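HTPA Reductase (Selaginella moellendorffii, PDB 5U5N) probably catalyses the NADH- or NADPH-dependent reduction of (2S,4S)-4-hydroxy-2,3,4,5-tetrahydrodipicolinate to (S)-2,3,4,5-tetrahydrodipicolinate in lysine biosynthesis by the diaminopimelate pathway. Local coordinates at residues 129-135 and 269-273; 214-220 and 232-238; 248-253 and 275-279; 2-7 and 24-30; 140-145 and 179-183. One frame throughout, in Å; residues are numbered along the deposited sequence.

Contact 1 of 5, residues 129-135 and 269-273. With NAD (nicotinamide-adenine-dinucleotide), chain C.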
# COMPACT_ATOMS: atom_id res chain seq x y z
N MET A 129 -12.65 -7.75 10.98
CA MET A 129 -13.06 -6.43 11.46
C MET A 129 -11.88 -5.55 11.82
O MET A 129 -12.08 -4.39 12.20
CB MET A 129 -14.01 -6.55 12.68
CG MET A 129 -15.29 -7.28 12.33
SD MET A 129 -16.47 -6.23 11.47
CE MET A 129 -17.16 -5.38 12.88
N GLY A 130 -10.67 -6.09 11.74
CA GLY A 130 -9.48 -5.26 11.87
C GLY A 130 -9.35 -4.39 10.63
O GLY A 130 -8.61 -4.78 9.69
N LYS A 131 -10.03 -3.23 10.66
CA LYS A 131 -10.24 -2.45 9.45
C LYS A 131 -8.95 -1.96 8.79
O LYS A 131 -8.92 -1.82 7.58
CB LYS A 131 -11.21 -1.27 9.64
CG LYS A 131 -10.61 -0.01 10.20
CD LYS A 131 -11.63 1.11 10.20
CE LYS A 131 -10.90 2.43 10.47
NZ LYS A 131 -11.84 3.56 10.52
N GLN A 132 -7.91 -1.71 9.57
CA GLN A 132 -6.64 -1.22 8.98
C GLN A 132 -5.98 -2.33 8.19
O GLN A 132 -5.33 -2.06 7.15
CB GLN A 132 -5.70 -0.67 10.06
CG GLN A 132 -6.16 0.65 10.66
CD GLN A 132 -7.33 0.51 11.64
OE1 GLN A 132 -7.66 -0.61 12.08
NE2 GLN A 132 -7.96 1.65 12.01
N VAL A 133 -6.10 -3.56 8.68
CA VAL A 133 -5.62 -4.72 7.94
C VAL A 133 -6.46 -4.91 6.66
O VAL A 133 -5.89 -5.16 5.57
CB VAL A 133 -5.55 -6.00 8.81
CG1 VAL A 133 -5.20 -7.21 7.96
CG2 VAL A 133 -4.49 -5.85 9.90
N VAL A 134 -7.78 -4.72 6.75
CA VAL A 134 -8.65 -4.82 5.57
C VAL A 134 -8.23 -3.78 4.50
O VAL A 134 -8.24 -4.10 3.29
CB VAL A 134 -10.14 -4.63 5.92
CG1 VAL A 134 -11.00 -4.52 4.66
CG2 VAL A 134 -10.63 -5.78 6.79
N ALA A 135 -7.93 -2.55 4.93
CA ALA A 135 -7.55 -1.48 3.99
C ALA A 135 -6.27 -1.79 3.23
O ALA A 135 -6.18 -1.49 2.02
CB ALA A 135 -7.40 -0.14 4.72
N MET A 269 -16.90 -4.48 5.60
CA MET A 269 -15.91 -3.60 6.17
C MET A 269 -15.23 -2.67 5.14
O MET A 269 -14.75 -1.59 5.50
CB MET A 269 -14.89 -4.43 6.95
CG MET A 269 -13.82 -3.66 7.71
SD MET A 269 -14.36 -2.37 8.90
CE MET A 269 -15.63 -3.25 9.78
N ILE A 270 -15.20 -3.07 3.86
CA ILE A 270 -14.72 -2.17 2.78
C ILE A 270 -15.62 -0.93 2.71
O ILE A 270 -15.14 0.20 2.62
CB ILE A 270 -14.77 -2.83 1.37
CG1 ILE A 270 -13.91 -4.10 1.31
CG2 ILE A 270 -14.39 -1.85 0.25
CD1 ILE A 270 -12.44 -3.91 1.53
N ASP A 271 -16.94 -1.16 2.75
CA ASP A 271 -17.91 -0.05 2.75
C ASP A 271 -17.68 0.91 3.91
O ASP A 271 -17.80 2.07 3.72
CB ASP A 271 -19.36 -0.59 2.82
CG ASP A 271 -19.72 -1.47 1.62
OD1 ASP A 271 -19.32 -1.15 0.49
OD2 ASP A 271 -20.39 -2.49 1.82
N VAL A 272 -17.37 0.38 5.10
CA VAL A 272 -17.08 1.17 6.30
C VAL A 272 -15.82 2.03 6.04
O VAL A 272 -15.81 3.20 6.33
CB VAL A 272 -16.88 0.30 7.57
CG1 VAL A 272 -16.48 1.13 8.79
CG2 VAL A 272 -18.12 -0.52 7.90
N LEU A 273 -14.77 1.43 5.48
CA LEU A 273 -13.53 2.17 5.18
C LEU A 273 -13.80 3.33 4.21
O LEU A 273 -13.35 4.44 4.41
CB LEU A 273 -12.46 1.22 4.63
CG LEU A 273 -11.84 0.31 5.69
CD1 LEU A 273 -11.14 -0.89 5.06
CD2 LEU A 273 -10.86 1.06 6.59
PA NAD C . -15.60 -16.83 23.35
O1A NAD C . -15.67 -18.34 23.36
O2A NAD C . -14.66 -16.08 24.28
O5B NAD C . -17.05 -16.21 23.58
C5B NAD C . -18.15 -16.48 22.74
C4B NAD C . -19.39 -16.34 23.62
O4B NAD C . -20.59 -16.49 22.86
C3B NAD C . -19.44 -17.36 24.75
O3B NAD C . -19.20 -16.70 26.00
C2B NAD C . -20.82 -18.03 24.63
O2B NAD C . -21.42 -18.30 25.91
C1B NAD C . -21.59 -17.04 23.73
N9A NAD C . -22.73 -17.55 22.92
C8A NAD C . -22.82 -18.74 22.30
N7A NAD C . -24.01 -18.85 21.65
C5A NAD C . -24.69 -17.71 21.85
C6A NAD C . -26.01 -17.17 21.45
N6A NAD C . -26.86 -17.90 20.69
N1A NAD C . -26.36 -15.93 21.86
C2A NAD C . -25.54 -15.18 22.63
N3A NAD C . -24.32 -15.62 23.03
C4A NAD C . -23.85 -16.85 22.68
O3 NAD C . -15.36 -16.40 21.81
PN NAD C . -14.49 -15.10 21.36
O1N NAD C . -13.06 -15.41 21.73
O2N NAD C . -15.15 -13.84 21.89
O5D NAD C . -14.77 -15.15 19.77
C5D NAD C . -16.11 -15.05 19.30
C4D NAD C . -16.21 -15.20 17.78
O4D NAD C . -15.68 -14.03 17.16
C3D NAD C . -15.44 -16.40 17.22
O3D NAD C . -16.19 -17.07 16.19
C2D NAD C . -14.19 -15.78 16.63
O2D NAD C . -13.67 -16.48 15.50
C1D NAD C . -14.70 -14.41 16.19
N1N NAD C . -13.67 -13.37 15.99
C2N NAD C . -13.80 -12.61 14.89
C3N NAD C . -12.91 -11.58 14.59
C7N NAD C . -13.08 -10.76 13.33
O7N NAD C . -12.09 -10.24 12.83
N7N NAD C . -14.28 -10.60 12.74
C4N NAD C . -11.85 -11.36 15.47
C5N NAD C . -11.71 -12.15 16.61
C6N NAD C . -12.64 -13.16 16.86
O HOH W 1 -13.31 3.99 8.40
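One methionine here serves both cofactor and core: M129 N donates a hydrogen bond to the nicotinamide carboxamide of NAD (3.2 Å to O7N), while M129 SD lies 3.5 Å from M269 CE. Long and unbranched, methionine bends easily to fill such an irregular seam, and M269 SD also sits 3.4 Å from K131 CB. Behind this pair, the helical segments 131-135 and 269-273 cross nearly perpendicularly, at -91° with their axes 9.8 Å apart, so only a few side chains can meet. V134 occupies the crossing, its CG1 3.5 Å from I270 CD1 and 3.7 Å from L273 CD1. The small A135 lets L273 come close to the backbone, with L273 CD1 3.6 Å from A135 N. No direct hydrogen bond joins the segments. K131 lays its aliphatic chain along L273 (K131 CD to L273 CD2 3.7 Å) and sends NZ to a water at 2.6 Å, which reaches V272 O only weakly, and to a salt bridge with D249. G130 is the N-cap of helix 131-146. Helix 241-259 flanks M129 through T247 and A250, and F147 of the second subunit packs on A135 and L273.

Contact 2 of 5, residues 214-220 and 232-238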
# COMPACT_ATOMS: atom_id res chain seq x y z
N GLY A 214 -2.26 -14.74 21.50
CA GLY A 214 -3.20 -13.91 20.74
C GLY A 214 -2.47 -12.85 19.92
O GLY A 214 -2.24 -11.73 20.39
N HIS A 215 -2.06 -13.21 18.71
CA HIS A 215 -1.38 -12.28 17.82
C HIS A 215 -1.48 -12.72 16.37
O HIS A 215 -1.76 -13.87 16.08
CB HIS A 215 0.08 -12.08 18.24
CG HIS A 215 0.97 -13.26 17.98
ND1 HIS A 215 1.18 -14.26 18.91
CD2 HIS A 215 1.69 -13.61 16.89
CE1 HIS A 215 2.00 -15.16 18.40
NE2 HIS A 215 2.32 -14.79 17.18
N ALA A 216 -1.22 -11.77 15.46
CA ALA A 216 -1.16 -12.04 14.03
C ALA A 216 -0.15 -11.10 13.34
O ALA A 216 -0.45 -9.93 13.01
CB ALA A 216 -2.53 -11.94 13.40
N PHE A 217 1.07 -11.62 13.19
CA PHE A 217 2.20 -10.88 12.63
C PHE A 217 2.46 -11.46 11.26
O PHE A 217 2.61 -12.69 11.12
CB PHE A 217 3.45 -11.04 13.50
CG PHE A 217 3.49 -10.13 14.74
CD1 PHE A 217 2.33 -9.88 15.52
CD2 PHE A 217 4.70 -9.58 15.17
CE1 PHE A 217 2.40 -9.07 16.65
CE2 PHE A 217 4.76 -8.78 16.29
CZ PHE A 217 3.61 -8.53 17.04
N HIS A 218 2.49 -10.58 10.25
CA HIS A 218 2.82 -10.93 8.88
C HIS A 218 3.99 -10.05 8.34
O HIS A 218 4.05 -8.86 8.64
CB HIS A 218 1.62 -10.68 7.98
CG HIS A 218 0.36 -11.36 8.42
ND1 HIS A 218 -0.41 -10.89 9.45
CD2 HIS A 218 -0.25 -12.47 7.96
CE1 HIS A 218 -1.45 -11.69 9.62
NE2 HIS A 218 -1.38 -12.66 8.72
N THR A 219 4.87 -10.67 7.57
CA THR A 219 6.00 -10.03 6.90
C THR A 219 6.06 -10.54 5.46
O THR A 219 6.12 -11.77 5.24
CB THR A 219 7.34 -10.39 7.58
OG1 THR A 219 7.33 -9.93 8.94
CG2 THR A 219 8.53 -9.73 6.86
N TYR A 220 6.05 -9.63 4.50
CA TYR A 220 6.18 -9.93 3.08
C TYR A 220 7.47 -9.24 2.59
O TYR A 220 7.63 -8.01 2.76
CB TYR A 220 4.98 -9.39 2.30
CG TYR A 220 3.63 -9.72 2.90
CD1 TYR A 220 3.09 -8.95 3.92
CD2 TYR A 220 2.89 -10.81 2.43
CE1 TYR A 220 1.85 -9.27 4.47
CE2 TYR A 220 1.64 -11.13 2.99
CZ TYR A 220 1.14 -10.35 4.00
OH TYR A 220 -0.07 -10.66 4.53
N GLU A 232 9.76 -4.46 1.91
CA GLU A 232 9.25 -5.20 3.04
C GLU A 232 7.97 -4.54 3.55
O GLU A 232 7.94 -3.32 3.75
CB GLU A 232 10.32 -5.33 4.11
CG GLU A 232 9.88 -6.17 5.33
CD GLU A 232 10.92 -6.21 6.42
OE1 GLU A 232 11.15 -5.16 7.09
OE2 GLU A 232 11.58 -7.27 6.54
N PHE A 233 6.91 -5.34 3.72
CA PHE A 233 5.66 -4.88 4.28
C PHE A 233 5.32 -5.77 5.47
O PHE A 233 5.42 -7.00 5.37
CB PHE A 233 4.49 -4.93 3.30
CG PHE A 233 4.78 -4.35 1.97
CD1 PHE A 233 5.25 -3.06 1.83
CD2 PHE A 233 4.57 -5.10 0.84
CE1 PHE A 233 5.56 -2.55 0.58
CE2 PHE A 233 4.89 -4.61 -0.41
CZ PHE A 233 5.37 -3.33 -0.55
N LYS A 234 4.96 -5.13 6.58
CA LYS A 234 4.53 -5.79 7.79
C LYS A 234 3.21 -5.25 8.29
O LYS A 234 2.98 -4.03 8.25
CB LYS A 234 5.50 -5.57 8.93
CG LYS A 234 6.80 -6.30 8.80
CD LYS A 234 7.65 -6.10 10.03
CE LYS A 234 8.93 -6.88 9.84
NZ LYS A 234 9.93 -6.46 10.87
N HIS A 235 2.38 -6.15 8.80
CA HIS A 235 1.24 -5.77 9.60
C HIS A 235 1.12 -6.75 10.77
O HIS A 235 1.04 -7.95 10.58
CB HIS A 235 -0.03 -5.60 8.76
CG HIS A 235 -0.43 -6.81 7.97
ND1 HIS A 235 -1.29 -7.76 8.47
CD2 HIS A 235 -0.20 -7.15 6.68
CE1 HIS A 235 -1.49 -8.69 7.55
NE2 HIS A 235 -0.85 -8.34 6.45
N ASN A 236 1.25 -6.19 11.98
CA ASN A 236 1.42 -6.92 13.21
C ASN A 236 0.32 -6.50 14.19
O ASN A 236 0.23 -5.33 14.54
CB ASN A 236 2.78 -6.58 13.82
CG ASN A 236 3.94 -7.15 13.03
OD1 ASN A 236 3.77 -7.97 12.11
ND2 ASN A 236 5.13 -6.76 13.43
N VAL A 237 -0.51 -7.47 14.61
CA VAL A 237 -1.58 -7.24 15.55
C VAL A 237 -1.35 -8.02 16.84
O VAL A 237 -1.05 -9.22 16.77
CB VAL A 237 -2.93 -7.69 14.97
CG1 VAL A 237 -4.05 -7.66 16.03
CG2 VAL A 237 -3.29 -6.77 13.80
N CYS A 238 -1.47 -7.34 17.98
CA CYS A 238 -1.33 -7.92 19.28
C CYS A 238 -2.73 -7.89 19.94
O CYS A 238 -3.32 -6.82 20.05
CB CYS A 238 -0.35 -7.11 20.15
SG CYS A 238 1.42 -7.29 19.78
O HOH W 2 -1.81 -8.95 10.88
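This is an antiparallel beta hairpin in the C-terminal domain, with strands 215-220 and 232-238 at 171°. Its hydrogen-bonded pairs are A216-V237, H218-H235 and Y220-F233; A216 N reaches V237 O at 2.9 Å and Y220 N reaches F233 O at 2.8 Å. Side chains alternate between two faces. On one, N236 CB stands 3.5 Å from the centroid of the F217 ring, a CH-pi contact over the face, while C238 SG meets its edge, 3.7 Å from F217 CZ. On the other, the H218 and H235 rings are nearly parallel (25°) but slid apart, and Y220 OH shares a hydrogen bond with H235 NE2 (3.1 Å). Polar aromatics suit this face because they pack and bond at once: a water hydrogen-bonds to A216 O (2.7 Å) and H235 ND1 (2.7 Å), and weakly to H218 ND1, while H218 NE2 turns to S170. Strand 155-162 flanks 215-220, helix 171-182 lies over the face of H218, Y220 and H235, and residues 232-236 pair with a strand of the second subunit, carrying the sheet across the dimer interface.

Contact 3 of 5, residues 248-253 and 275-279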
# COMPACT_ATOMS: atom_id res chain seq x y z
N VAL A 248 -16.42 -0.68 16.65
CA VAL A 248 -16.97 0.64 16.97
C VAL A 248 -17.22 1.47 15.69
O VAL A 248 -18.27 2.06 15.48
CB VAL A 248 -16.05 1.42 17.93
CG1 VAL A 248 -16.48 2.88 18.07
CG2 VAL A 248 -16.02 0.77 19.30
N ASP A 249 -16.23 1.49 14.80
CA ASP A 249 -16.35 2.20 13.52
C ASP A 249 -17.47 1.64 12.66
O ASP A 249 -18.20 2.39 12.02
CB ASP A 249 -15.06 2.12 12.75
CG ASP A 249 -13.88 2.72 13.52
OD1 ASP A 249 -14.08 3.66 14.36
OD2 ASP A 249 -12.73 2.24 13.28
N ALA A 250 -17.61 0.31 12.64
CA ALA A 250 -18.67 -0.31 11.88
C ALA A 250 -20.03 0.17 12.42
O ALA A 250 -20.92 0.49 11.66
CB ALA A 250 -18.55 -1.85 11.93
N VAL A 251 -20.16 0.26 13.74
CA VAL A 251 -21.44 0.65 14.37
C VAL A 251 -21.74 2.11 14.03
O VAL A 251 -22.88 2.46 13.76
CB VAL A 251 -21.40 0.45 15.89
CG1 VAL A 251 -22.46 1.29 16.62
CG2 VAL A 251 -21.59 -1.02 16.23
N LEU A 252 -20.71 2.94 14.05
CA LEU A 252 -20.85 4.35 13.69
C LEU A 252 -21.28 4.52 12.24
O LEU A 252 -22.16 5.30 11.94
CB LEU A 252 -19.55 5.10 13.92
CG LEU A 252 -19.11 5.33 15.35
CD1 LEU A 252 -17.78 6.04 15.37
CD2 LEU A 252 -20.16 6.13 16.14
N PHE A 253 -20.66 3.76 11.34
CA PHE A 253 -21.06 3.75 9.94
C PHE A 253 -22.50 3.28 9.75
O PHE A 253 -23.28 3.97 9.11
CB PHE A 253 -20.07 2.92 9.13
CG PHE A 253 -20.41 2.79 7.66
CD1 PHE A 253 -20.02 3.75 6.74
CD2 PHE A 253 -21.14 1.69 7.21
CE1 PHE A 253 -20.33 3.61 5.40
CE2 PHE A 253 -21.43 1.55 5.86
CZ PHE A 253 -21.02 2.50 4.96
N GLY A 275 -16.56 4.96 3.84
CA GLY A 275 -17.26 6.04 4.55
C GLY A 275 -16.42 7.02 5.39
O GLY A 275 -16.97 7.98 5.93
N GLY A 276 -15.13 6.74 5.58
CA GLY A 276 -14.22 7.69 6.21
C GLY A 276 -14.18 7.51 7.70
O GLY A 276 -14.96 6.74 8.24
N SER A 277 -13.32 8.25 8.39
CA SER A 277 -13.34 8.23 9.87
C SER A 277 -14.49 9.04 10.39
O SER A 277 -14.76 10.12 9.87
CB SER A 277 -12.04 8.71 10.50
OG SER A 277 -11.64 9.95 9.97
N MET A 278 -15.10 8.52 11.44
CA MET A 278 -16.26 9.12 12.07
C MET A 278 -16.01 9.38 13.55
O MET A 278 -16.96 9.54 14.32
CB MET A 278 -17.43 8.15 11.91
CG MET A 278 -17.72 7.80 10.47
SD MET A 278 -19.29 6.94 10.31
CE MET A 278 -19.64 7.13 8.55
N ARG A 279 -14.74 9.45 13.93
CA ARG A 279 -14.35 9.72 15.32
C ARG A 279 -13.35 10.86 15.41
O ARG A 279 -12.18 10.68 15.11
CB ARG A 279 -13.80 8.44 15.92
CG ARG A 279 -14.88 7.45 16.28
CD ARG A 279 -14.40 6.01 16.22
NE ARG A 279 -13.80 5.61 17.47
CZ ARG A 279 -13.24 4.43 17.71
NH1 ARG A 279 -13.16 3.47 16.81
NH2 ARG A 279 -12.74 4.23 18.91
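R279, the last residue of the chain, is held by its guanidinium: NH1 donates to D249 OD1 at 2.6 Å, a salt bridge whose N-H...O angle of 173° is almost straight. The other ends are satisfied elsewhere, R279 NH2 by Q245 OE1 and D249 OD2 by the ammonium of K131, so one carboxylate serves two cations. V248 CG1 lies over a face of the guanidinium, 3.6 Å from R279 NH1. Within helix 241-259 the peptide groups pair along the helix, L252 N with V248 O (3.0 Å) and F253 N with D249 O (2.9 Å). The partner is the C-terminal tail: helix 269-274 ends, G276 takes a positive phi of 89°, and the chain turns back across helix 241-259. G275 is tight, since a side chain would clash with F253 CD1. M278 then lies apolar against the helix, M278 SD 3.6 Å from F253 N and M278 CE 3.9 Å from F253 CD1. L252 CD1 meets the aliphatic part of R279 at CG, 3.4 Å away.

Contact 4 of 5, residues 2-7 and 24-30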
# COMPACT_ATOMS: atom_id res chain seq x y z
N LEU A 2 -20.36 11.91 18.66
CA LEU A 2 -20.76 10.70 17.93
C LEU A 2 -22.21 10.59 17.50
O LEU A 2 -22.44 10.25 16.35
CB LEU A 2 -20.36 9.45 18.70
CG LEU A 2 -18.89 9.27 19.07
CD1 LEU A 2 -18.79 7.86 19.59
CD2 LEU A 2 -17.85 9.52 17.98
N ALA A 3 -23.19 10.88 18.37
CA ALA A 3 -24.62 10.89 17.96
C ALA A 3 -25.08 9.57 17.29
O ALA A 3 -25.83 9.54 16.33
CB ALA A 3 -24.90 12.08 17.06
N ALA A 4 -24.57 8.47 17.81
CA ALA A 4 -24.77 7.18 17.21
C ALA A 4 -25.85 6.39 17.97
O ALA A 4 -26.12 6.64 19.13
CB ALA A 4 -23.47 6.43 17.25
N ALA A 5 -26.40 5.37 17.32
CA ALA A 5 -27.29 4.40 17.96
C ALA A 5 -26.64 3.74 19.18
O ALA A 5 -25.43 3.52 19.20
CB ALA A 5 -27.67 3.34 16.93
N PRO A 6 -27.44 3.40 20.19
CA PRO A 6 -26.90 2.56 21.27
C PRO A 6 -26.62 1.13 20.80
O PRO A 6 -27.19 0.69 19.83
CB PRO A 6 -28.04 2.59 22.30
CG PRO A 6 -29.27 2.70 21.49
CD PRO A 6 -28.90 3.59 20.34
N VAL A 7 -25.70 0.44 21.45
CA VAL A 7 -25.31 -0.89 21.01
C VAL A 7 -25.56 -1.95 22.09
O VAL A 7 -25.30 -1.73 23.26
CB VAL A 7 -23.84 -1.00 20.54
CG1 VAL A 7 -23.65 -0.17 19.31
CG2 VAL A 7 -22.83 -0.59 21.59
N ALA A 24 -16.44 0.19 23.19
CA ALA A 24 -17.62 1.01 22.88
C ALA A 24 -17.84 2.05 23.98
O ALA A 24 -18.09 3.21 23.68
CB ALA A 24 -18.87 0.12 22.67
N VAL A 25 -17.74 1.61 25.23
CA VAL A 25 -17.96 2.46 26.43
C VAL A 25 -16.92 3.58 26.49
O VAL A 25 -17.27 4.73 26.61
CB VAL A 25 -17.96 1.59 27.72
CG1 VAL A 25 -17.72 2.40 28.96
CG2 VAL A 25 -19.28 0.86 27.84
N ALA A 26 -15.64 3.23 26.39
CA ALA A 26 -14.53 4.18 26.39
C ALA A 26 -14.59 5.21 25.25
O ALA A 26 -14.25 6.35 25.45
CB ALA A 26 -13.21 3.43 26.34
N ALA A 27 -15.05 4.79 24.08
CA ALA A 27 -15.27 5.68 22.92
C ALA A 27 -16.46 6.62 23.07
O ALA A 27 -16.58 7.57 22.31
CB ALA A 27 -15.49 4.83 21.67
N GLY A 28 -17.37 6.35 24.01
CA GLY A 28 -18.56 7.17 24.20
C GLY A 28 -19.80 6.71 23.46
O GLY A 28 -20.74 7.48 23.29
N LEU A 29 -19.84 5.46 23.00
CA LEU A 29 -21.11 4.88 22.60
C LEU A 29 -21.89 4.50 23.83
O LEU A 29 -21.33 4.19 24.84
CB LEU A 29 -20.91 3.64 21.74
CG LEU A 29 -20.45 4.01 20.34
CD1 LEU A 29 -20.22 2.72 19.55
CD2 LEU A 29 -21.51 4.87 19.65
N ARG A 30 -23.20 4.55 23.71
CA ARG A 30 -24.11 4.07 24.73
C ARG A 30 -24.30 2.52 24.65
O ARG A 30 -24.81 2.00 23.66
CB ARG A 30 -25.44 4.75 24.53
CG ARG A 30 -26.40 4.45 25.63
CD ARG A 30 -27.56 5.33 25.40
NE ARG A 30 -28.30 5.53 26.63
CZ ARG A 30 -29.41 6.22 26.68
NH1 ARG A 30 -29.92 6.77 25.57
NH2 ARG A 30 -30.01 6.36 27.84
O HOH W 3 -24.44 5.37 21.02
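L29 is the apolar hub, its CD2 3.5 Å from A4 CB and 4.0 Å from L2 CD1; the branched leucine spans the gap to the small A4. V7 continues the seam inward, CG1 4.5 Å from L29 CD1 and CG2 4.2 Å from A24 CB, and V248 and V251 of helix 241-259 pack against L29 and V7 respectively. The two segments belong to the first strand-and-helix unit of the Rossmann-type domain: 2-7 leads into strand 7-10, while 24-30 carries the end of helix 15-27. That end is a Schellman motif, with L29 N bonded to A24 O (2.9 Å) and G28 N to V25 O (3.1 Å); G28 has a phi of 93°, at which a side chain would jam against the preceding carbonyl. L2 CD1 rests 3.5 Å from A27 O. Further out, P6 CA lies 3.2 Å from R30 O, and the nearest side-chain atoms are P6 CB and R30 CB, 4.0 Å apart. Proline has no N-H to offer, and the next residue supplies the direct hydrogen bond, V7 N to R30 O at 2.8 Å. At the edge a water bridges A4 O (2.8 Å) and R30 N (3.1 Å).

Contact 5 of 5, residues 140-145 and 179-183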
# COMPACT_ATOMS: atom_id res chain seq x y z
N MET A 140 -3.49 -3.38 -1.79
CA MET A 140 -2.60 -4.27 -2.50
C MET A 140 -3.29 -4.90 -3.68
O MET A 140 -2.68 -5.01 -4.72
CB MET A 140 -2.03 -5.37 -1.62
CG MET A 140 -1.03 -4.97 -0.59
SD MET A 140 0.42 -4.13 -1.22
CE MET A 140 1.07 -5.37 -2.34
N GLU A 141 -4.56 -5.30 -3.54
CA GLU A 141 -5.27 -5.91 -4.65
C GLU A 141 -5.63 -4.97 -5.79
O GLU A 141 -5.63 -5.35 -7.00
CB GLU A 141 -6.55 -6.60 -4.13
CG GLU A 141 -7.25 -7.49 -5.16
CD GLU A 141 -8.74 -7.18 -5.26
OE1 GLU A 141 -9.03 -5.96 -5.47
OE2 GLU A 141 -9.60 -8.12 -5.14
N ILE A 142 -5.99 -3.75 -5.41
CA ILE A 142 -6.27 -2.73 -6.42
C ILE A 142 -4.97 -2.46 -7.19
O ILE A 142 -4.95 -2.52 -8.44
CB ILE A 142 -6.82 -1.45 -5.81
CG1 ILE A 142 -8.26 -1.68 -5.35
CG2 ILE A 142 -6.81 -0.33 -6.84
CD1 ILE A 142 -8.70 -0.67 -4.32
N MET A 143 -3.91 -2.19 -6.44
CA MET A 143 -2.57 -1.97 -7.00
C MET A 143 -2.18 -3.10 -7.97
O MET A 143 -1.75 -2.87 -9.08
CB MET A 143 -1.54 -1.85 -5.87
CG MET A 143 -0.21 -1.30 -6.31
SD MET A 143 0.95 -2.59 -6.81
CE MET A 143 1.59 -2.94 -5.15
N ALA A 144 -2.40 -4.34 -7.52
CA ALA A 144 -2.07 -5.53 -8.27
C ALA A 144 -2.81 -5.63 -9.60
O ALA A 144 -2.17 -5.98 -10.62
CB ALA A 144 -2.39 -6.74 -7.46
N LYS A 145 -4.10 -5.27 -9.62
CA LYS A 145 -4.86 -5.28 -10.86
C LYS A 145 -4.50 -4.14 -11.85
O LYS A 145 -4.42 -4.35 -13.05
CB LYS A 145 -6.34 -5.28 -10.56
CG LYS A 145 -6.77 -6.65 -10.10
CD LYS A 145 -8.25 -6.69 -9.78
CE LYS A 145 -8.61 -8.10 -9.33
NZ LYS A 145 -9.77 -8.19 -8.38
N SER A 179 -2.68 -11.25 -4.56
CA SER A 179 -2.40 -9.97 -5.21
C SER A 179 -0.96 -9.97 -5.71
O SER A 179 -0.72 -9.58 -6.83
CB SER A 179 -2.67 -8.78 -4.28
OG SER A 179 -4.07 -8.70 -4.10
N LEU A 180 -0.04 -10.44 -4.89
CA LEU A 180 1.37 -10.50 -5.23
C LEU A 180 1.66 -11.35 -6.48
O LEU A 180 2.58 -11.02 -7.24
CB LEU A 180 2.20 -10.96 -4.04
CG LEU A 180 2.27 -9.92 -2.90
CD1 LEU A 180 2.83 -10.52 -1.61
CD2 LEU A 180 3.10 -8.69 -3.34
N ARG A 181 0.83 -12.39 -6.71
CA ARG A 181 0.87 -13.16 -7.94
C ARG A 181 0.47 -12.36 -9.16
O ARG A 181 1.04 -12.55 -10.24
CB ARG A 181 -0.03 -14.41 -7.88
CG ARG A 181 0.53 -15.48 -6.98
CD ARG A 181 -0.10 -16.85 -7.21
NE ARG A 181 0.25 -17.67 -6.05
CZ ARG A 181 -0.54 -17.96 -5.03
NH1 ARG A 181 -1.82 -17.54 -5.01
NH2 ARG A 181 -0.05 -18.69 -4.03
N LYS A 182 -0.53 -11.49 -9.03
CA LYS A 182 -0.90 -10.63 -10.14
C LYS A 182 0.19 -9.61 -10.47
O LYS A 182 0.24 -9.13 -11.58
CB LYS A 182 -2.22 -9.93 -9.86
CG LYS A 182 -3.36 -10.90 -9.76
CD LYS A 182 -4.69 -10.21 -9.94
CE LYS A 182 -5.83 -11.21 -9.67
NZ LYS A 182 -7.07 -10.93 -10.44
N LEU A 183 1.03 -9.29 -9.49
CA LEU A 183 2.19 -8.43 -9.67
C LEU A 183 3.41 -9.18 -10.24
O LEU A 183 4.50 -8.58 -10.45
CB LEU A 183 2.51 -7.74 -8.34
CG LEU A 183 1.50 -6.68 -7.90
CD1 LEU A 183 1.63 -6.38 -6.41
CD2 LEU A 183 1.64 -5.41 -8.73
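A helical segment, 140-145, and the end of helix 171-182 with L183 beyond it come close, with E141 CA 5.0 Å from S179 CA and A144 CA 5.3 Å from L183 CA. Each segment keeps its own backbone bonds, A144 N to M140 O (2.9 Å) in one and L183 N to S179 O (3.2 Å) at the end of the other, and no hydrogen bond crosses between them. Small residues make the approach possible. A144 CB lies 3.4 Å from S179 O and 3.8 Å from S179 CB, while S179 OG rests 3.1 Å from E141 CA; a larger side chain at either place would push the backbones apart. The buried side is sealed by sulfur and hydrocarbon: M143 SD is 3.5 Å from L183 CD2, and M140 CE reaches L180 CD2 at 4.0 Å and L183 CD1 at 4.2 Å. Flexible methionines thus follow the branched leucines. Charged chains lie on the solvent-facing side. K145 NZ forms a salt bridge with E141 OE2 at 3.2 Å, one turn back along its helix; its hydrogen bond is weak, but the pairing probably eases the like charge of K182 NZ, 4.4 Å from K145 NZ. The contact joins the later part of helix 131-146 to the end of helix 171-182. L180 of helix 171-182 packs on Y220 and I222 of strand 215-223, while I142 and M143 meet I142 and A139 of the second subunit.

In the fold
Contacts 1, 2 and 5 are largely buried, whereas contacts 3 and 4 are partly exposed. Contacts 1, 2, 3 and 5 touch the second subunit; contact 4 alone does not. Contacts 1 and 5 share helix 131-146, one at its cofactor end, the other toward its far end; both are apolar helix packing without direct hydrogen bonds. Contact 2 instead depends on backbone pairing, and it touches contact 1 through V133 against H235 and V237, and contact 5 through Y220 against L180. Contact 3 lies between contacts 1 and 4: D249 pairs with K131 of contact 1, while V251 and L252 pack on V7 and A4 of contact 4. Contacts 4 and 5 lie on opposite sides of the chain's centre, their centres about 37 Å apart.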